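Local coordinates for D-alanyl transferase DltD (Enterococcus faecium TX0133A04, PDB 6PFX), which probably transfers D-alanyl groups during the D-alanylation of lipoteichoic acid, a modification of the cell wall of Gram-positive bacteria, at residues K97-I102 against P363-N368; H286-F291 against T371-H376; L290-P295 against R329-V334. All blocks are in the same frame, centred on the assembly; numbering follows the deposited sequence.

All three contacts meet on one parallel sheet of an SGNH-hydrolase-like fold. Contact 1 packs the end of helix 351-365 on strand 97-101, contact 2 sets the loop 371-376 against the start of strand 288-293, and contact 3 pairs that strand with the edge strand 330-332. The centres of contacts 1 and 2 lie about 10 Å apart, those of 1 and 3 about 12 Å, and those of 2 and 3 about 15 Å. Arg329 joins contacts 2 and 3 through its salt bridge to Glu288. Glycerol, probably from the crystallisation liquor, lies about 3 Å from the side chains of Phe364, Thr371 and Arg329. Pro294 lies near, without touching, Ser46, His348 and Asp345, a possible catalytic triad.

Contact 1: residues K97-I102 against P363-N368; sequences KVVFII and PFLEEN
The C-terminal end of helix 351-365 packs here on the start of strand 97-101, the middle strand of the five-stranded parallel sheet in this SGNH-hydrolase-like alpha/beta fold. The helix lies over the face that carries Val99, while Val98 faces helix 271-284 on the other side.

The apolar part of the contact is built round Phe364. Its CB points toward the strand, and with CG anti to the backbone N (chi1 176°) the ring lies against Lys97, whose long aliphatic run slides past it in the opposite direction. Lys97 CD makes a CH-pi contact over one face, 4.0 Å from the centroid of the Phe364 ring and displaced toward the rim. The ring edge is turned to the strand backbone, and Phe364 CE2 lies 3.6 Å from Val98 O, near the ring plane. The two methyls of Leu365 meet different residues of the strand: CD2 rests 3.8 Å from Lys97 CB, and CD1 is more loosely placed, 4.4 Å from Val99 CG2. Lysine suits this place because its methylenes can cover an aromatic ring while its ammonium reaches the surface.

The polar part lies at the helix terminus. Glu367 leaves the helix with positive phi in a Schellman motif, its N hydrogen-bonded to Phe364 O at 3.3 Å. That same carbonyl oxygen stands 3.5 Å from Lys97 CE, so the positive end of the lysine sits close to a helix C-terminus, an arrangement likely to be electrostatically favourable. Straight as far as CE, the lysine chain bends at its last torsion (chi4 65°) and delivers its ammonium to the glutamate. In the resulting salt bridge Lys97 NZ stands 2.8 Å from Glu367 OE2 and meets it from above the carboxylate plane, 53° out of it.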
loop_
_atom_site.group_PDB
_atom_site.type_symbol
_atom_site.label_atom_id
_atom_site.label_comp_id
_atom_site.label_asym_id
_atom_site.label_seq_id
_atom_site.Cartn_x
_atom_site.Cartn_y
_atom_site.Cartn_z
ATOM N N LYS A 97 -11.198 -2.197 -10.066
ATOM C CA LYS A 97 -9.883 -1.619 -10.293
ATOM C C LYS A 97 -9.253 -1.190 -8.974
ATOM O O LYS A 97 -9.937 -0.766 -8.036
ATOM C CB LYS A 97 -9.994 -0.436 -11.252
ATOM C CG LYS A 97 -10.324 -0.865 -12.684
ATOM C CD LYS A 97 -10.340 0.340 -13.593
ATOM C CE LYS A 97 -10.616 -0.028 -15.023
ATOM N NZ LYS A 97 -11.987 -0.583 -15.135
ATOM N N VAL A 98 -7.919 -1.310 -8.923
ATOM C CA VAL A 98 -7.112 -1.081 -7.728
ATOM C C VAL A 98 -5.868 -0.288 -8.105
ATOM O O VAL A 98 -5.254 -0.534 -9.147
ATOM C CB VAL A 98 -6.680 -2.424 -7.100
ATOM C CG1 VAL A 98 -5.822 -2.198 -5.864
ATOM C CG2 VAL A 98 -7.907 -3.287 -6.783
ATOM N N VAL A 99 -5.482 0.651 -7.248
ATOM C CA VAL A 99 -4.191 1.323 -7.333
ATOM C C VAL A 99 -3.418 0.927 -6.090
ATOM O O VAL A 99 -3.946 1.005 -4.976
ATOM C CB VAL A 99 -4.352 2.849 -7.408
ATOM C CG1 VAL A 99 -3.004 3.577 -7.491
ATOM C CG2 VAL A 99 -5.154 3.229 -8.606
ATOM N N PHE A 100 -2.182 0.487 -6.278
ATOM C CA PHE A 100 -1.363 -0.010 -5.178
ATOM C C PHE A 100 0.014 0.629 -5.280
ATOM O O PHE A 100 0.722 0.413 -6.265
ATOM C CB PHE A 100 -1.253 -1.541 -5.249
ATOM C CG PHE A 100 -0.675 -2.192 -4.008
ATOM C CD1 PHE A 100 0.657 -2.055 -3.709
ATOM C CD2 PHE A 100 -1.472 -2.952 -3.146
ATOM C CE1 PHE A 100 1.192 -2.662 -2.578
ATOM C CE2 PHE A 100 -0.939 -3.551 -2.010
ATOM C CZ PHE A 100 0.387 -3.405 -1.732
ATOM N N ILE A 101 0.423 1.354 -4.241
ATOM C CA ILE A 101 1.742 1.985 -4.193
ATOM C C ILE A 101 2.680 1.063 -3.419
ATOM O O ILE A 101 2.456 0.814 -2.229
ATOM C CB ILE A 101 1.675 3.365 -3.520
ATOM C CG1 ILE A 101 0.498 4.212 -4.007
ATOM C CG2 ILE A 101 2.993 4.102 -3.737
ATOM C CD1 ILE A 101 0.520 4.540 -5.424
ATOM N N ILE A 102 3.725 0.569 -4.091
ATOM C CA ILE A 102 4.708 -0.342 -3.503
ATOM C C ILE A 102 5.868 0.496 -2.965
ATOM O O ILE A 102 6.621 1.078 -3.750
ATOM C CB ILE A 102 5.255 -1.303 -4.567
ATOM C CG1 ILE A 102 4.146 -2.089 -5.259
ATOM C CG2 ILE A 102 6.270 -2.285 -3.949
ATOM C CD1 ILE A 102 4.633 -2.928 -6.433
ATOM N N PRO A 363 -5.936 7.536 -17.159
ATOM C CA PRO A 363 -6.450 6.727 -18.275
ATOM C C PRO A 363 -6.896 5.325 -17.864
ATOM O O PRO A 363 -7.807 4.764 -18.490
ATOM C CB PRO A 363 -5.285 6.709 -19.266
ATOM C CG PRO A 363 -4.068 6.915 -18.405
ATOM C CD PRO A 363 -4.508 7.870 -17.330
ATOM N N PHE A 364 -6.299 4.757 -16.811
ATOM C CA PHE A 364 -6.734 3.467 -16.277
ATOM C C PHE A 364 -8.149 3.560 -15.731
ATOM O O PHE A 364 -9.048 2.842 -16.175
ATOM C CB PHE A 364 -5.755 3.039 -15.175
ATOM C CG PHE A 364 -6.112 1.756 -14.450
ATOM C CD1 PHE A 364 -6.485 0.614 -15.137
ATOM C CD2 PHE A 364 -6.019 1.695 -13.067
ATOM C CE1 PHE A 364 -6.793 -0.580 -14.446
ATOM C CE2 PHE A 364 -6.284 0.529 -12.380
ATOM C CZ PHE A 364 -6.697 -0.616 -13.070
ATOM N N LEU A 365 -8.362 4.447 -14.758
ATOM C CA LEU A 365 -9.645 4.525 -14.072
ATOM C C LEU A 365 -10.741 5.134 -14.954
ATOM O O LEU A 365 -11.923 4.826 -14.759
ATOM C CB LEU A 365 -9.487 5.300 -12.756
ATOM C CG LEU A 365 -8.539 4.687 -11.718
ATOM C CD1 LEU A 365 -8.575 5.450 -10.381
ATOM C CD2 LEU A 365 -8.897 3.228 -11.481
ATOM N N GLU A 366 -10.390 5.997 -15.913
ATOM C CA GLU A 366 -11.378 6.575 -16.831
ATOM C C GLU A 366 -11.561 5.752 -18.104
ATOM O O GLU A 366 -12.376 6.126 -18.958
ATOM C CB GLU A 366 -11.005 8.018 -17.204
ATOM C CG GLU A 366 -10.997 8.962 -16.008
ATOM C CD GLU A 366 -10.973 10.438 -16.401
ATOM O OE1 GLU A 366 -11.563 11.262 -15.666
ATOM O OE2 GLU A 366 -10.380 10.770 -17.452
ATOM N N GLU A 367 -10.815 4.652 -18.244
ATOM C CA GLU A 367 -10.938 3.727 -19.374
ATOM C C GLU A 367 -10.712 4.396 -20.734
ATOM O O GLU A 367 -11.366 4.071 -21.724
ATOM C CB GLU A 367 -12.247 2.926 -19.291
ATOM C CG GLU A 367 -12.344 2.141 -17.974
ATOM C CD GLU A 367 -13.337 0.989 -18.019
ATOM O OE1 GLU A 367 -13.658 0.501 -19.123
ATOM O OE2 GLU A 367 -13.794 0.566 -16.936
ATOM N N ASN A 368 -9.731 5.299 -20.811
ATOM C CA ASN A 368 -9.315 5.792 -22.121
ATOM C C ASN A 368 -8.850 4.637 -22.994
ATOM O O ASN A 368 -9.125 4.603 -24.200
ATOM C CB ASN A 368 -8.196 6.818 -21.967
ATOM C CG ASN A 368 -8.679 8.106 -21.373
ATOM O OD1 ASN A 368 -8.977 8.179 -20.184
ATOM N ND2 ASN A 368 -8.766 9.139 -22.199
#

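Contact 2: residues H286-F291 against T371-H376; sequences HNEVLF and TASKYH
A Schellman motif at His286 ends helix 271-284 and leads the chain into strand 288-293 of the parallel sheet; the extended loop 371-376 crosses this junction. Alternation along the loop turns Ser373 and Tyr375 toward the strand, with Ala372 and Lys374 pointing away.

Glu288 and Ser373 are joined by two hydrogen bonds. Bent at chi2 (-75°), the glutamate chain brings both carboxylate oxygens to one residue: Ser373 OG donates to Glu288 OE1 at 2.6 Å, and Ser373 N donates to Glu288 OE2 at 2.8 Å with a nearly straight N-H (166°). Both oxygens use their syn lone pairs, and OE1 also takes a salt bridge from Arg329, which should favour the ionised acid. Serine fits because a short side chain lets hydroxyl and amide reach the same carboxylate.

Tyr375 reaches the residue just before the strand, and its ring stacks on Phe327. Its OH donates to Asn287 O at 2.6 Å, lying in the carbonyl plane, while the Asn287 side chain leads away to bond Met93 O and Lys96 O. Water 2 ties the two polar groups together: it accepts from Val289 N at 3.1 Å, donates to Ser373 OG at 3.1 Å, and gives its other hydrogen to Tyr375 OH, 2.7 Å away and in the plane of the tyrosine ring.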
loop_
_atom_site.group_PDB
_atom_site.type_symbol
_atom_site.label_atom_id
_atom_site.label_comp_id
_atom_site.label_asym_id
_atom_site.label_seq_id
_atom_site.Cartn_x
_atom_site.Cartn_y
_atom_site.Cartn_z
ATOM N N HIS A 286 -10.064 -11.202 -9.408
ATOM C CA HIS A 286 -10.040 -10.659 -10.767
ATOM C C HIS A 286 -9.948 -9.131 -10.766
ATOM O O HIS A 286 -10.583 -8.443 -11.574
ATOM C CB HIS A 286 -11.220 -11.189 -11.588
ATOM C CG HIS A 286 -11.315 -12.687 -11.581
ATOM N ND1 HIS A 286 -10.412 -13.492 -12.243
ATOM C CD2 HIS A 286 -12.184 -13.526 -10.967
ATOM C CE1 HIS A 286 -10.727 -14.760 -12.048
ATOM N NE2 HIS A 286 -11.799 -14.809 -11.277
ATOM N N ASN A 287 -9.138 -8.591 -9.859
ATOM C CA ASN A 287 -8.892 -7.162 -9.844
ATOM C C ASN A 287 -7.939 -6.801 -10.975
ATOM O O ASN A 287 -6.961 -7.504 -11.225
ATOM C CB ASN A 287 -8.221 -6.742 -8.537
ATOM C CG ASN A 287 -9.129 -6.860 -7.346
ATOM O OD1 ASN A 287 -8.800 -7.519 -6.368
ATOM N ND2 ASN A 287 -10.291 -6.237 -7.428
ATOM N N GLU A 288 -8.204 -5.687 -11.640
ATOM C CA GLU A 288 -7.208 -5.057 -12.492
ATOM C C GLU A 288 -6.487 -4.031 -11.630
ATOM O O GLU A 288 -7.130 -3.287 -10.884
ATOM C CB GLU A 288 -7.863 -4.377 -13.686
ATOM C CG GLU A 288 -8.472 -5.369 -14.696
ATOM C CD GLU A 288 -7.429 -6.093 -15.554
ATOM O OE1 GLU A 288 -6.237 -5.717 -15.548
ATOM O OE2 GLU A 288 -7.805 -7.061 -16.252
ATOM N N VAL A 289 -5.163 -4.019 -11.691
ATOM C CA VAL A 289 -4.372 -3.244 -10.746
ATOM C C VAL A 289 -3.356 -2.400 -11.500
ATOM O O VAL A 289 -2.743 -2.866 -12.467
ATOM C CB VAL A 289 -3.621 -4.149 -9.735
ATOM C CG1 VAL A 289 -3.051 -3.330 -8.572
ATOM C CG2 VAL A 289 -4.488 -5.273 -9.218
ATOM N N LEU A 290 -3.177 -1.159 -11.043
ATOM C CA LEU A 290 -2.031 -0.325 -11.392
ATOM C C LEU A 290 -1.107 -0.263 -10.179
ATOM O O LEU A 290 -1.501 0.234 -9.114
ATOM C CB LEU A 290 -2.460 1.088 -11.802
ATOM C CG LEU A 290 -1.338 2.127 -11.974
ATOM C CD1 LEU A 290 -0.384 1.775 -13.124
ATOM C CD2 LEU A 290 -1.906 3.550 -12.173
ATOM N N PHE A 291 0.107 -0.788 -10.332
ATOM C CA PHE A 291 1.137 -0.696 -9.306
ATOM C C PHE A 291 2.032 0.496 -9.612
ATOM O O PHE A 291 2.350 0.758 -10.774
ATOM C CB PHE A 291 1.987 -1.972 -9.252
ATOM C CG PHE A 291 1.214 -3.193 -8.823
ATOM C CD1 PHE A 291 1.044 -3.479 -7.481
ATOM C CD2 PHE A 291 0.656 -4.050 -9.762
ATOM C CE1 PHE A 291 0.325 -4.599 -7.068
ATOM C CE2 PHE A 291 -0.075 -5.176 -9.358
ATOM C CZ PHE A 291 -0.230 -5.449 -8.010
ATOM N N THR A 371 -6.956 -2.785 -21.016
ATOM C CA THR A 371 -6.284 -4.052 -21.260
ATOM C C THR A 371 -6.782 -5.066 -20.241
ATOM O O THR A 371 -7.197 -4.707 -19.132
ATOM C CB THR A 371 -4.762 -3.955 -21.164
ATOM O OG1 THR A 371 -4.414 -3.547 -19.841
ATOM C CG2 THR A 371 -4.203 -2.966 -22.176
ATOM N N ALA A 372 -6.732 -6.336 -20.627
ATOM C CA ALA A 372 -7.217 -7.434 -19.809
ATOM C C ALA A 372 -6.049 -8.215 -19.233
ATOM O O ALA A 372 -5.164 -8.657 -19.971
ATOM C CB ALA A 372 -8.078 -8.382 -20.647
ATOM N N SER A 373 -6.066 -8.405 -17.926
ATOM C CA SER A 373 -5.036 -9.176 -17.253
ATOM C C SER A 373 -5.559 -10.583 -17.003
ATOM O O SER A 373 -6.717 -10.767 -16.617
ATOM C CB SER A 373 -4.676 -8.533 -15.915
ATOM O OG SER A 373 -4.188 -7.214 -16.066
ATOM N N LYS A 374 -4.705 -11.572 -17.236
ATOM C CA LYS A 374 -4.996 -12.961 -16.903
ATOM C C LYS A 374 -3.845 -13.472 -16.054
ATOM O O LYS A 374 -2.677 -13.376 -16.454
ATOM C CB LYS A 374 -5.155 -13.813 -18.157
ATOM C CG LYS A 374 -6.328 -13.420 -19.031
ATOM C CD LYS A 374 -7.650 -13.572 -18.305
ATOM C CE LYS A 374 -8.794 -13.086 -19.173
ATOM N NZ LYS A 374 -10.091 -13.245 -18.459
ATOM N N TYR A 375 -4.168 -13.987 -14.881
ATOM C CA TYR A 375 -3.158 -14.260 -13.877
ATOM C C TYR A 375 -2.772 -15.726 -13.838
ATOM O O TYR A 375 -3.606 -16.618 -14.038
ATOM C CB TYR A 375 -3.627 -13.793 -12.500
ATOM C CG TYR A 375 -3.959 -12.319 -12.482
ATOM C CD1 TYR A 375 -2.981 -11.386 -12.799
ATOM C CD2 TYR A 375 -5.233 -11.853 -12.159
ATOM C CE1 TYR A 375 -3.252 -10.035 -12.798
ATOM C CE2 TYR A 375 -5.513 -10.499 -12.150
ATOM C CZ TYR A 375 -4.520 -9.598 -12.476
ATOM O OH TYR A 375 -4.762 -8.258 -12.460
ATOM N N HIS A 376 -1.489 -15.954 -13.569
ATOM C CA HIS A 376 -0.923 -17.286 -13.373
ATOM C C HIS A 376 -0.124 -17.223 -12.079
ATOM O O HIS A 376 1.076 -16.936 -12.107
ATOM C CB HIS A 376 -0.068 -17.673 -14.557
ATOM C CG HIS A 376 -0.865 -17.877 -15.800
ATOM N ND1 HIS A 376 -1.006 -16.903 -16.765
ATOM C CD2 HIS A 376 -1.620 -18.923 -16.206
ATOM C CE1 HIS A 376 -1.794 -17.353 -17.725
ATOM N NE2 HIS A 376 -2.180 -18.576 -17.409
HETATM O O HOH W 1 -8.340 -11.650 -14.261
HETATM O O HOH W 2 -3.444 -5.990 -13.277
#

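Contact 3: residues L290-P295 against R329-V334; sequences LFIIPP and RIADFV
Phe291 O is gripped by one hydrogen bond and one weaker CA-H...O contact: Ala331 N donates to it at 2.7 Å, nearly along the C=O axis, and Ile330 CA lies 3.3 Å away. It belongs to a parallel ladder joining strand 288-293 to the edge strand 330-332, the two connected by a beta-alpha-beta crossover through helix 308-323. Phe291 N gives to Arg329 O at 3.1 Å, Ile293 N to Ala331 O at 2.9 Å, and Phe333 N to Ile293 O at 2.8 Å, the last more bent (150°).

Side chains pair on both faces. Beside helix 308-323, Ile293 CD1 meets Ile330 CG2 at 4.0 Å, both chains pointing the same way, and Ile293 CG2 packs against Val334 CG2 at 3.6 Å. On the face under helix 351-365, small Ala331 sits next to Ile292, whose CG2 touches the Phe333 ring.

Past the ladder, Asp332 OD1 accepts from Val334 N in an Asx turn, while OD2 pairs with Lys319. The carboxylate thus takes over where backbone pairing stops, so the strand ends in a turn whose amide is still bonded.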
loop_
_atom_site.group_PDB
_atom_site.type_symbol
_atom_site.label_atom_id
_atom_site.label_comp_id
_atom_site.label_asym_id
_atom_site.label_seq_id
_atom_site.Cartn_x
_atom_site.Cartn_y
_atom_site.Cartn_z
ATOM N N LEU A 290 -3.177 -1.159 -11.043
ATOM C CA LEU A 290 -2.031 -0.325 -11.392
ATOM C C LEU A 290 -1.107 -0.263 -10.179
ATOM O O LEU A 290 -1.501 0.234 -9.114
ATOM C CB LEU A 290 -2.460 1.088 -11.802
ATOM C CG LEU A 290 -1.338 2.127 -11.974
ATOM C CD1 LEU A 290 -0.384 1.775 -13.124
ATOM C CD2 LEU A 290 -1.906 3.550 -12.173
ATOM N N PHE A 291 0.107 -0.788 -10.332
ATOM C CA PHE A 291 1.137 -0.696 -9.306
ATOM C C PHE A 291 2.032 0.496 -9.612
ATOM O O PHE A 291 2.350 0.758 -10.774
ATOM C CB PHE A 291 1.987 -1.972 -9.252
ATOM C CG PHE A 291 1.214 -3.193 -8.823
ATOM C CD1 PHE A 291 1.044 -3.479 -7.481
ATOM C CD2 PHE A 291 0.656 -4.050 -9.762
ATOM C CE1 PHE A 291 0.325 -4.599 -7.068
ATOM C CE2 PHE A 291 -0.075 -5.176 -9.358
ATOM C CZ PHE A 291 -0.230 -5.449 -8.010
ATOM N N ILE A 292 2.406 1.232 -8.565
ATOM C CA ILE A 292 3.284 2.402 -8.658
ATOM C C ILE A 292 4.491 2.154 -7.763
ATOM O O ILE A 292 4.330 1.817 -6.583
ATOM C CB ILE A 292 2.536 3.695 -8.254
ATOM C CG1 ILE A 292 1.302 3.862 -9.150
ATOM C CG2 ILE A 292 3.476 4.918 -8.299
ATOM C CD1 ILE A 292 0.316 4.937 -8.723
ATOM N N ILE A 293 5.692 2.339 -8.321
ATOM C CA ILE A 293 6.947 2.164 -7.597
ATOM C C ILE A 293 7.645 3.516 -7.562
ATOM O O ILE A 293 8.122 3.987 -8.606
ATOM C CB ILE A 293 7.876 1.165 -8.290
ATOM C CG1 ILE A 293 7.152 -0.151 -8.561
ATOM C CG2 ILE A 293 9.063 0.905 -7.377
ATOM C CD1 ILE A 293 7.963 -1.190 -9.330
ATOM N N PRO A 294 7.693 4.181 -6.415
ATOM C CA PRO A 294 8.311 5.504 -6.345
ATOM C C PRO A 294 9.817 5.399 -6.242
ATOM O O PRO A 294 10.355 4.378 -5.791
ATOM C CB PRO A 294 7.751 6.081 -5.037
ATOM C CG PRO A 294 7.613 4.836 -4.171
ATOM C CD PRO A 294 7.051 3.806 -5.142
ATOM N N PRO A 295 10.517 6.461 -6.596
ATOM C CA PRO A 295 11.964 6.525 -6.403
ATOM C C PRO A 295 12.294 6.991 -4.991
ATOM O O PRO A 295 11.428 7.250 -4.168
ATOM C CB PRO A 295 12.368 7.618 -7.386
ATOM C CG PRO A 295 11.197 8.572 -7.312
ATOM C CD PRO A 295 9.976 7.688 -7.208
ATOM N N ARG A 329 0.641 -4.000 -15.455
ATOM C CA ARG A 329 0.287 -2.580 -15.440
ATOM C C ARG A 329 1.015 -1.949 -14.258
ATOM O O ARG A 329 0.554 -2.020 -13.114
ATOM C CB ARG A 329 -1.220 -2.400 -15.327
ATOM C CG ARG A 329 -1.689 -0.963 -15.486
ATOM C CD ARG A 329 -3.186 -0.837 -15.269
ATOM N NE ARG A 329 -4.014 -1.526 -16.248
ATOM C CZ ARG A 329 -4.566 -2.720 -16.048
ATOM N NH1 ARG A 329 -4.339 -3.384 -14.925
ATOM N NH2 ARG A 329 -5.328 -3.263 -16.986
ATOM N N ILE A 330 2.159 -1.341 -14.550
ATOM C CA ILE A 330 3.116 -0.922 -13.536
ATOM C C ILE A 330 3.660 0.429 -13.962
ATOM O O ILE A 330 4.162 0.576 -15.082
ATOM C CB ILE A 330 4.282 -1.919 -13.394
ATOM C CG1 ILE A 330 3.786 -3.326 -13.065
ATOM C CG2 ILE A 330 5.266 -1.439 -12.310
ATOM C CD1 ILE A 330 4.853 -4.382 -13.131
ATOM N N ALA A 331 3.565 1.401 -13.074
ATOM C CA ALA A 331 4.203 2.703 -13.246
ATOM C C ALA A 331 5.465 2.676 -12.397
ATOM O O ALA A 331 5.418 2.921 -11.189
ATOM C CB ALA A 331 3.275 3.820 -12.793
ATOM N N ASP A 332 6.592 2.396 -13.028
ATOM C CA ASP A 332 7.876 2.288 -12.343
ATOM C C ASP A 332 8.576 3.634 -12.464
ATOM O O ASP A 332 9.028 4.009 -13.551
ATOM C CB ASP A 332 8.700 1.175 -12.987
ATOM C CG ASP A 332 10.103 1.063 -12.416
ATOM O OD1 ASP A 332 10.468 1.824 -11.498
ATOM O OD2 ASP A 332 10.850 0.189 -12.896
ATOM N N PHE A 333 8.634 4.374 -11.356
ATOM C CA PHE A 333 9.243 5.698 -11.324
ATOM C C PHE A 333 10.623 5.711 -10.651
ATOM O O PHE A 333 11.126 6.786 -10.312
ATOM C CB PHE A 333 8.306 6.692 -10.625
ATOM C CG PHE A 333 7.001 6.946 -11.340
ATOM C CD1 PHE A 333 6.965 7.213 -12.695
ATOM C CD2 PHE A 333 5.817 6.957 -10.631
ATOM C CE1 PHE A 333 5.756 7.459 -13.327
ATOM C CE2 PHE A 333 4.625 7.218 -11.254
ATOM C CZ PHE A 333 4.595 7.463 -12.596
ATOM N N VAL A 334 11.254 4.551 -10.469
ATOM C CA VAL A 334 12.563 4.513 -9.815
ATOM C C VAL A 334 13.548 5.412 -10.542
ATOM O O VAL A 334 14.422 6.031 -9.920
ATOM C CB VAL A 334 13.056 3.058 -9.733
ATOM C CG1 VAL A 334 14.490 2.955 -9.230
ATOM C CG2 VAL A 334 12.102 2.268 -8.838
#